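Local coordinates for protein acylneuraminate lyase (Mycoplasma synoviae, PDB 4N4P) that belongs to the dihydrodipicolinate synthetase family, folds as a TIM barrel and assembles from four copies, at residues I80-S85 and S107-Y112; A191-L196 and S210-N215; F18-K23 and A268-K273. All coordinates share one frame; numbering follows the deposited sequence.

Contact 3 opens first: leaving strand 9-12, the chain forms residues 18-23 ahead of helix 26-39, and their partner, residues 268-273, comes some 245 residues later. Within this long loop lie the other two contacts, one after the other and without crossing. Contact 1 closes a short loop, from the end of strand 78-82 round helix 88-100 to the end of strand 105-108. Contact 2 then joins the turn after strand 187-190 to the start of helix 212-227. Contacts 1 and 2, whose centres are about 19 Å apart, each tie neighbouring strand ends of the TIM barrel, whereas contact 3 ties the first strand-helix loop to the C-terminal helical part.

Contact 1 of 3, residues I80-S85 and S107-Y112; sequences IAQIGS and SAITPY
The ring of Tyr112 turns its edge to Ser85, whose CA lies near the ring plane, and the phenol OH ends 3.7 Å from Ser85 CB. The carboxamide of Gln82 is approached on both faces instead: the N-H of Gly84 comes from one side of its plane and that of Ile109 from the other, and both bond to OE1. The bond from Ile109 N to Gln82 OE1 is 2.9 Å long and fairly straight, with 160° at the hydrogen, while Gly84 N stands well above the carbonyl plane. A chain bent at chi2 (-67°) brings the amide round to the backbone of the other segment, where OE1 takes the N-H of Ile109. The two N-H groups fix the position of OE1, and the Ile109 methyl CG2 lies 3.5 Å from that oxygen.

Behind this, Gln82 and Ser107 form a parallel beta bridge. Ser107 N donates to Ala81 O and Ser107 O receives Ile83 N, each at 2.9 Å. Ser107 OG packs against Gln82 CG at 3.3 Å, and its hydrogen-bond partner is Tyr46 OH. Ala108 CB rests 3.9 Å from Gly84 CA, which has no side chain to hold it off.

This buried contact joins the C-terminal ends of strands 78-82 and 105-108 in one beta-alpha-beta unit of the TIM barrel, the end where enzymes of this fold place their active sites. Tyr113 of the second subunit meets Tyr112 edge-to-face. Strand 44-47 continues the sheet beyond Ile80 and Gln82, Tyr139 of strand 136-139 touches Gln82, Ser107 and Ile109, and helix 118-131 packs on Ile83 and Ala108.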
# COMPACT_ATOMS: atom_id res chain seq x y z
N ILE A 80 2.12 -21.43 -26.30
CA ILE A 80 2.38 -20.01 -26.12
C ILE A 80 3.73 -19.87 -25.46
O ILE A 80 4.02 -20.57 -24.50
CB ILE A 80 1.31 -19.33 -25.23
CG1 ILE A 80 -0.11 -19.61 -25.77
CG2 ILE A 80 1.56 -17.84 -25.16
CD1 ILE A 80 -1.22 -19.06 -24.89
N ALA A 81 4.58 -18.99 -26.00
CA ALA A 81 5.90 -18.73 -25.42
C ALA A 81 5.99 -17.33 -24.86
O ALA A 81 5.77 -16.36 -25.59
CB ALA A 81 7.01 -18.91 -26.50
N GLN A 82 6.36 -17.21 -23.59
CA GLN A 82 6.66 -15.91 -22.99
C GLN A 82 8.10 -15.60 -23.38
O GLN A 82 8.98 -16.42 -23.13
CB GLN A 82 6.54 -15.99 -21.46
CG GLN A 82 6.46 -14.64 -20.76
CD GLN A 82 7.73 -13.84 -20.86
OE1 GLN A 82 7.70 -12.66 -21.20
NE2 GLN A 82 8.87 -14.46 -20.55
N ILE A 83 8.34 -14.46 -24.04
CA ILE A 83 9.64 -14.23 -24.69
C ILE A 83 10.24 -12.89 -24.28
O ILE A 83 11.28 -12.49 -24.79
CB ILE A 83 9.50 -14.29 -26.23
CG1 ILE A 83 8.50 -13.24 -26.71
CG2 ILE A 83 9.10 -15.73 -26.67
CD1 ILE A 83 8.84 -12.71 -28.10
N GLY A 84 9.57 -12.22 -23.35
CA GLY A 84 9.98 -10.90 -22.91
C GLY A 84 11.13 -10.89 -21.92
O GLY A 84 11.34 -11.85 -21.19
N SER A 85 11.83 -9.76 -21.90
CA SER A 85 12.90 -9.45 -20.93
C SER A 85 13.32 -8.01 -21.20
O SER A 85 12.76 -7.33 -22.07
CB SER A 85 14.11 -10.41 -21.04
OG SER A 85 14.91 -10.15 -22.19
N SER A 107 3.94 -14.11 -25.66
CA SER A 107 3.55 -13.11 -24.69
C SER A 107 4.84 -12.44 -24.27
O SER A 107 5.93 -12.97 -24.49
CB SER A 107 2.84 -13.75 -23.48
OG SER A 107 3.78 -14.49 -22.72
N ALA A 108 4.73 -11.27 -23.63
CA ALA A 108 5.92 -10.60 -23.11
C ALA A 108 5.55 -9.89 -21.83
O ALA A 108 4.62 -9.07 -21.81
CB ALA A 108 6.48 -9.61 -24.11
N ILE A 109 6.26 -10.21 -20.76
CA ILE A 109 6.07 -9.49 -19.51
C ILE A 109 6.29 -7.98 -19.67
O ILE A 109 7.06 -7.53 -20.52
CB ILE A 109 6.99 -10.04 -18.41
CG1 ILE A 109 8.45 -10.00 -18.90
CG2 ILE A 109 6.63 -11.50 -18.11
CD1 ILE A 109 9.37 -9.69 -17.78
N THR A 110 5.65 -7.20 -18.81
CA THR A 110 5.94 -5.79 -18.63
C THR A 110 7.44 -5.60 -18.33
O THR A 110 7.98 -6.33 -17.50
CB THR A 110 5.16 -5.25 -17.40
OG1 THR A 110 3.78 -5.67 -17.47
CG2 THR A 110 5.23 -3.74 -17.30
N PRO A 111 8.09 -4.59 -18.95
CA PRO A 111 9.46 -4.27 -18.55
C PRO A 111 9.54 -4.12 -17.03
O PRO A 111 8.72 -3.44 -16.42
CB PRO A 111 9.73 -2.94 -19.26
CG PRO A 111 8.88 -3.02 -20.52
CD PRO A 111 7.60 -3.68 -20.01
N TYR A 112 10.50 -4.79 -16.42
CA TYR A 112 10.49 -4.95 -14.95
C TYR A 112 11.69 -4.26 -14.30
O TYR A 112 12.54 -3.69 -14.98
CB TYR A 112 10.54 -6.43 -14.59
CG TYR A 112 11.63 -7.15 -15.31
CD1 TYR A 112 12.89 -7.33 -14.74
CD2 TYR A 112 11.42 -7.61 -16.59
CE1 TYR A 112 13.90 -7.98 -15.46
CE2 TYR A 112 12.38 -8.26 -17.28
CZ TYR A 112 13.60 -8.45 -16.74
OH TYR A 112 14.49 -9.11 -17.55

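Contact 2 of 3, residues A191-L196 and S210-N215; sequences AWDEAL and STYNVN
Asp193 OD2 receives two bonds from Thr211: the hydroxyl OG1 donates at 2.5 Å and the backbone N at 3.0 Å. They meet the oxygen differently. The hydroxyl is met by the anti lone pair of OD2, on the side away from OD1, whereas the N-H comes in nearly along the C-O axis, with 152° at its hydrogen. Aspartate and threonine therefore face each other tip to tip, and Thr211 wraps round a single carboxylate oxygen. Its OG1 lies between the backbone N and the carbonyl carbon (chi1 68°), which places hydroxyl and N-H on the same oxygen. A second partner of OG1 is Tyr241 OH.

The other oxygen, Asp193 OD1, accepts from a water at 2.7 Å, and the same water accepts from Ser210 N at 2.9 Å. Each carboxylate oxygen is thus linked to the backbone where strand 206-209 gives way to helix 212-227, one directly and one through water. The carboxylate also lies almost parallel to the Tyr212 ring, their planes 8° apart, with OD2 3.9 Å above one face and towards its rim. The phenol OH of Tyr212 reaches Asp193 CA at 3.5 Å, and Leu196 CD1 packs obliquely on the ring, 3.9 Å from CE1.

The contact ties the turn after strand 187-190, with its short 3-10 segment at Asp193 and Glu194, to the entrance of helix 212-227, two adjacent positions at the C-terminal end of the barrel. Helix 231-248 adds Tyr241 against Tyr212, helix 253-263 touches Ser210 through Leu253, and Leu196 at the start of helix 196-201 packs on Ala219 and Ile223.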
# COMPACT_ATOMS: atom_id res chain seq x y z
N ALA A 191 -5.11 -15.67 -15.51
CA ALA A 191 -3.91 -16.24 -14.92
C ALA A 191 -3.89 -16.14 -13.39
O ALA A 191 -2.82 -16.09 -12.78
CB ALA A 191 -2.65 -15.62 -15.53
N TRP A 192 -5.05 -16.15 -12.77
CA TRP A 192 -5.09 -16.22 -11.30
C TRP A 192 -5.83 -17.49 -10.88
O TRP A 192 -7.05 -17.54 -10.84
CB TRP A 192 -5.70 -14.94 -10.69
CG TRP A 192 -5.72 -14.96 -9.16
CD1 TRP A 192 -4.89 -15.65 -8.33
CD2 TRP A 192 -6.64 -14.25 -8.31
NE1 TRP A 192 -5.23 -15.41 -6.99
CE2 TRP A 192 -6.29 -14.55 -6.96
CE3 TRP A 192 -7.70 -13.38 -8.56
CZ2 TRP A 192 -6.97 -14.01 -5.88
CZ3 TRP A 192 -8.39 -12.86 -7.47
CH2 TRP A 192 -8.03 -13.18 -6.15
N ASP A 193 -5.03 -18.54 -10.63
CA ASP A 193 -5.53 -19.90 -10.45
C ASP A 193 -6.59 -19.97 -9.35
O ASP A 193 -7.59 -20.70 -9.47
CB ASP A 193 -4.37 -20.85 -10.07
CG ASP A 193 -3.19 -20.79 -11.05
OD1 ASP A 193 -2.90 -19.70 -11.56
OD2 ASP A 193 -2.55 -21.84 -11.29
N GLU A 194 -6.37 -19.22 -8.27
CA GLU A 194 -7.30 -19.27 -7.14
C GLU A 194 -8.67 -18.63 -7.42
O GLU A 194 -9.57 -18.65 -6.58
CB GLU A 194 -6.66 -18.60 -5.93
CG GLU A 194 -5.41 -19.31 -5.47
CD GLU A 194 -4.50 -18.42 -4.62
OE1 GLU A 194 -4.51 -17.17 -4.79
OE2 GLU A 194 -3.77 -18.99 -3.76
N ALA A 195 -8.83 -18.07 -8.61
CA ALA A 195 -10.09 -17.40 -8.92
C ALA A 195 -10.67 -17.90 -10.22
O ALA A 195 -11.43 -17.18 -10.88
CB ALA A 195 -9.87 -15.89 -8.98
N LEU A 196 -10.32 -19.14 -10.57
CA LEU A 196 -10.74 -19.74 -11.83
C LEU A 196 -12.23 -19.55 -12.11
O LEU A 196 -12.63 -19.06 -13.19
CB LEU A 196 -10.37 -21.24 -11.85
CG LEU A 196 -10.29 -21.89 -13.25
CD1 LEU A 196 -9.48 -23.19 -13.20
CD2 LEU A 196 -11.66 -22.20 -13.83
N SER A 210 0.45 -21.79 -12.99
CA SER A 210 1.46 -22.71 -12.49
C SER A 210 0.81 -23.99 -11.95
O SER A 210 1.37 -25.08 -12.09
CB SER A 210 2.24 -22.03 -11.35
OG SER A 210 1.36 -21.70 -10.27
N THR A 211 -0.34 -23.85 -11.31
CA THR A 211 -0.91 -24.99 -10.56
C THR A 211 -1.51 -26.07 -11.47
O THR A 211 -1.72 -27.20 -11.03
CB THR A 211 -1.95 -24.55 -9.49
OG1 THR A 211 -3.12 -24.04 -10.15
CG2 THR A 211 -1.37 -23.47 -8.56
N TYR A 212 -1.75 -25.74 -12.73
CA TYR A 212 -2.33 -26.72 -13.66
C TYR A 212 -1.27 -27.70 -14.14
O TYR A 212 -1.60 -28.68 -14.79
CB TYR A 212 -3.00 -26.05 -14.88
CG TYR A 212 -3.89 -24.88 -14.50
CD1 TYR A 212 -4.85 -25.02 -13.48
CD2 TYR A 212 -3.77 -23.65 -15.14
CE1 TYR A 212 -5.68 -23.94 -13.10
CE2 TYR A 212 -4.59 -22.55 -14.77
CZ TYR A 212 -5.53 -22.72 -13.74
OH TYR A 212 -6.33 -21.65 -13.37
N ASN A 213 0.00 -27.44 -13.82
CA ASN A 213 1.07 -28.40 -14.12
C ASN A 213 0.78 -29.79 -13.54
O ASN A 213 1.15 -30.80 -14.15
CB ASN A 213 2.45 -27.93 -13.60
CG ASN A 213 3.14 -26.92 -14.52
OD1 ASN A 213 3.19 -25.70 -14.23
ND2 ASN A 213 3.72 -27.42 -15.59
N VAL A 214 0.16 -29.86 -12.36
CA VAL A 214 -0.02 -31.15 -11.71
C VAL A 214 -1.48 -31.40 -11.26
O VAL A 214 -1.81 -32.50 -10.81
CB VAL A 214 0.98 -31.37 -10.51
CG1 VAL A 214 2.42 -31.27 -11.02
CG2 VAL A 214 0.72 -30.34 -9.38
N ASN A 215 -2.33 -30.39 -11.41
CA ASN A 215 -3.73 -30.55 -11.04
C ASN A 215 -4.71 -30.06 -12.09
O ASN A 215 -5.74 -29.44 -11.76
CB ASN A 215 -4.06 -29.94 -9.67
CG ASN A 215 -5.30 -30.54 -9.06
OD1 ASN A 215 -5.87 -31.50 -9.61
ND2 ASN A 215 -5.72 -30.00 -7.92
O HOH W 1 -0.20 -19.28 -11.75

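Contact 3 of 3, residues F18-K23 and A268-K273; sequences FTKDGK and AGYTRK
Phe18 and Arg272 meet where a type I beta turn, Thr19 to Gly22, of the first strand-helix loop of the TIM barrel lies against the irregular segment 268-273 from the C-terminal helical part. The aliphatic part of Arg272 crosses the Phe18 ring at about a right angle, with CG 3.7 Å from the ring centroid in a CH-pi contact. Extended from CG to NE (chi2 -174°, chi3 180°), the chain carries the guanidinium on over Phe18 CE1, the two planes nearly parallel. Its NE and NH2 then grip one atom side-on, Gly22 O, at 2.7 Å each, with the oxygen close to the guanidinium plane. NH1 turns to Leu56 O and to a salt bridge with Asp61, so the group is held on several sides and its charge is probably well compensated.

On the other flank, Lys20 and Tyr270 lie side by side and point the same way. Lys20 CG sits over the face of the tyrosine ring, 3.8 Å from its centroid; the chain bends at chi4 (-104°), and the bond from NZ to Tyr270 OH is weak. The stronger partner of NZ is Asp280, through a salt bridge. Arg262 adds a cation-pi contact to Tyr270.

Between these flanks, Tyr270 N donates to Phe18 O at 2.7 Å, in the carbonyl plane. The turn itself is braced by Asp21 OD1, which accepts from Thr19 OG1 and forms a salt bridge with Lys23 NZ, while the backbone angles of Gly22 would press a CB against the carbonyl O of Asp21, which calls for glycine. One water spans the two segments, donating to Thr19 O at 2.8 Å and to Thr271 O at 2.7 Å.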
# COMPACT_ATOMS: atom_id res chain seq x y z
N PHE A 18 15.93 -28.36 -14.77
CA PHE A 18 17.38 -28.20 -14.68
C PHE A 18 17.94 -29.36 -13.90
O PHE A 18 17.27 -29.91 -13.04
CB PHE A 18 17.77 -26.91 -13.95
CG PHE A 18 17.18 -25.66 -14.54
CD1 PHE A 18 17.60 -25.18 -15.78
CD2 PHE A 18 16.22 -24.94 -13.83
CE1 PHE A 18 17.06 -24.00 -16.30
CE2 PHE A 18 15.69 -23.77 -14.33
CZ PHE A 18 16.09 -23.30 -15.58
N THR A 19 19.19 -29.71 -14.18
CA THR A 19 19.89 -30.73 -13.38
C THR A 19 20.18 -30.16 -12.01
O THR A 19 20.12 -28.95 -11.81
CB THR A 19 21.22 -31.16 -14.05
OG1 THR A 19 22.12 -30.05 -14.06
CG2 THR A 19 20.97 -31.60 -15.49
N LYS A 20 20.49 -31.03 -11.06
CA LYS A 20 20.84 -30.58 -9.71
C LYS A 20 21.91 -29.51 -9.74
O LYS A 20 21.87 -28.57 -8.94
CB LYS A 20 21.32 -31.73 -8.84
CG LYS A 20 20.24 -32.65 -8.37
CD LYS A 20 20.83 -33.70 -7.43
CE LYS A 20 19.77 -34.70 -6.98
NZ LYS A 20 19.35 -34.42 -5.59
N ASP A 21 22.86 -29.62 -10.66
CA ASP A 21 23.92 -28.64 -10.69
C ASP A 21 23.63 -27.45 -11.60
O ASP A 21 24.52 -26.65 -11.87
CB ASP A 21 25.30 -29.27 -10.96
CG ASP A 21 25.38 -29.98 -12.29
OD1 ASP A 21 24.53 -29.79 -13.19
OD2 ASP A 21 26.35 -30.76 -12.45
N GLY A 22 22.39 -27.36 -12.08
CA GLY A 22 21.94 -26.14 -12.76
C GLY A 22 22.03 -26.08 -14.27
O GLY A 22 21.84 -25.02 -14.83
N LYS A 23 22.35 -27.19 -14.93
CA LYS A 23 22.39 -27.20 -16.40
C LYS A 23 20.96 -27.36 -16.92
O LYS A 23 20.19 -28.09 -16.31
CB LYS A 23 23.22 -28.37 -16.92
CG LYS A 23 24.72 -28.31 -16.56
CD LYS A 23 25.53 -29.42 -17.31
CE LYS A 23 25.07 -30.85 -16.97
NZ LYS A 23 25.20 -31.15 -15.50
N ALA A 268 11.70 -34.10 -14.25
CA ALA A 268 11.47 -32.67 -14.23
C ALA A 268 12.60 -31.85 -13.63
O ALA A 268 12.59 -30.62 -13.72
CB ALA A 268 10.15 -32.35 -13.50
N GLY A 269 13.56 -32.51 -12.98
CA GLY A 269 14.75 -31.84 -12.47
C GLY A 269 14.49 -30.90 -11.31
O GLY A 269 13.58 -31.13 -10.51
N TYR A 270 15.34 -29.89 -11.19
CA TYR A 270 15.36 -28.98 -10.04
C TYR A 270 15.29 -27.53 -10.46
O TYR A 270 15.44 -27.20 -11.65
CB TYR A 270 16.61 -29.25 -9.16
CG TYR A 270 16.58 -30.67 -8.62
CD1 TYR A 270 16.07 -30.93 -7.35
CD2 TYR A 270 16.97 -31.76 -9.41
CE1 TYR A 270 15.99 -32.23 -6.86
CE2 TYR A 270 16.88 -33.07 -8.93
CZ TYR A 270 16.39 -33.29 -7.65
OH TYR A 270 16.31 -34.57 -7.16
N THR A 271 15.05 -26.66 -9.49
CA THR A 271 15.11 -25.22 -9.71
C THR A 271 16.56 -24.77 -9.76
O THR A 271 17.44 -25.48 -9.30
CB THR A 271 14.37 -24.44 -8.61
OG1 THR A 271 14.95 -24.72 -7.32
CG2 THR A 271 12.90 -24.86 -8.60
N ARG A 272 16.78 -23.62 -10.37
CA ARG A 272 18.08 -22.94 -10.34
C ARG A 272 18.18 -21.97 -9.17
O ARG A 272 17.17 -21.47 -8.66
CB ARG A 272 18.30 -22.16 -11.62
CG ARG A 272 19.02 -22.97 -12.67
CD ARG A 272 19.37 -22.13 -13.91
NE ARG A 272 20.06 -23.00 -14.86
CZ ARG A 272 20.21 -22.74 -16.16
NH1 ARG A 272 19.70 -21.63 -16.68
NH2 ARG A 272 20.86 -23.59 -16.95
N LYS A 273 19.41 -21.69 -8.77
CA LYS A 273 19.67 -20.62 -7.81
C LYS A 273 19.15 -19.29 -8.34
O LYS A 273 19.21 -19.05 -9.54
CB LYS A 273 21.18 -20.50 -7.57
CG LYS A 273 21.82 -21.78 -7.06
CD LYS A 273 23.35 -21.56 -7.03
CE LYS A 273 24.09 -22.84 -6.69
NZ LYS A 273 23.88 -23.17 -5.26
O HOH W 2 19.62 -26.45 -10.66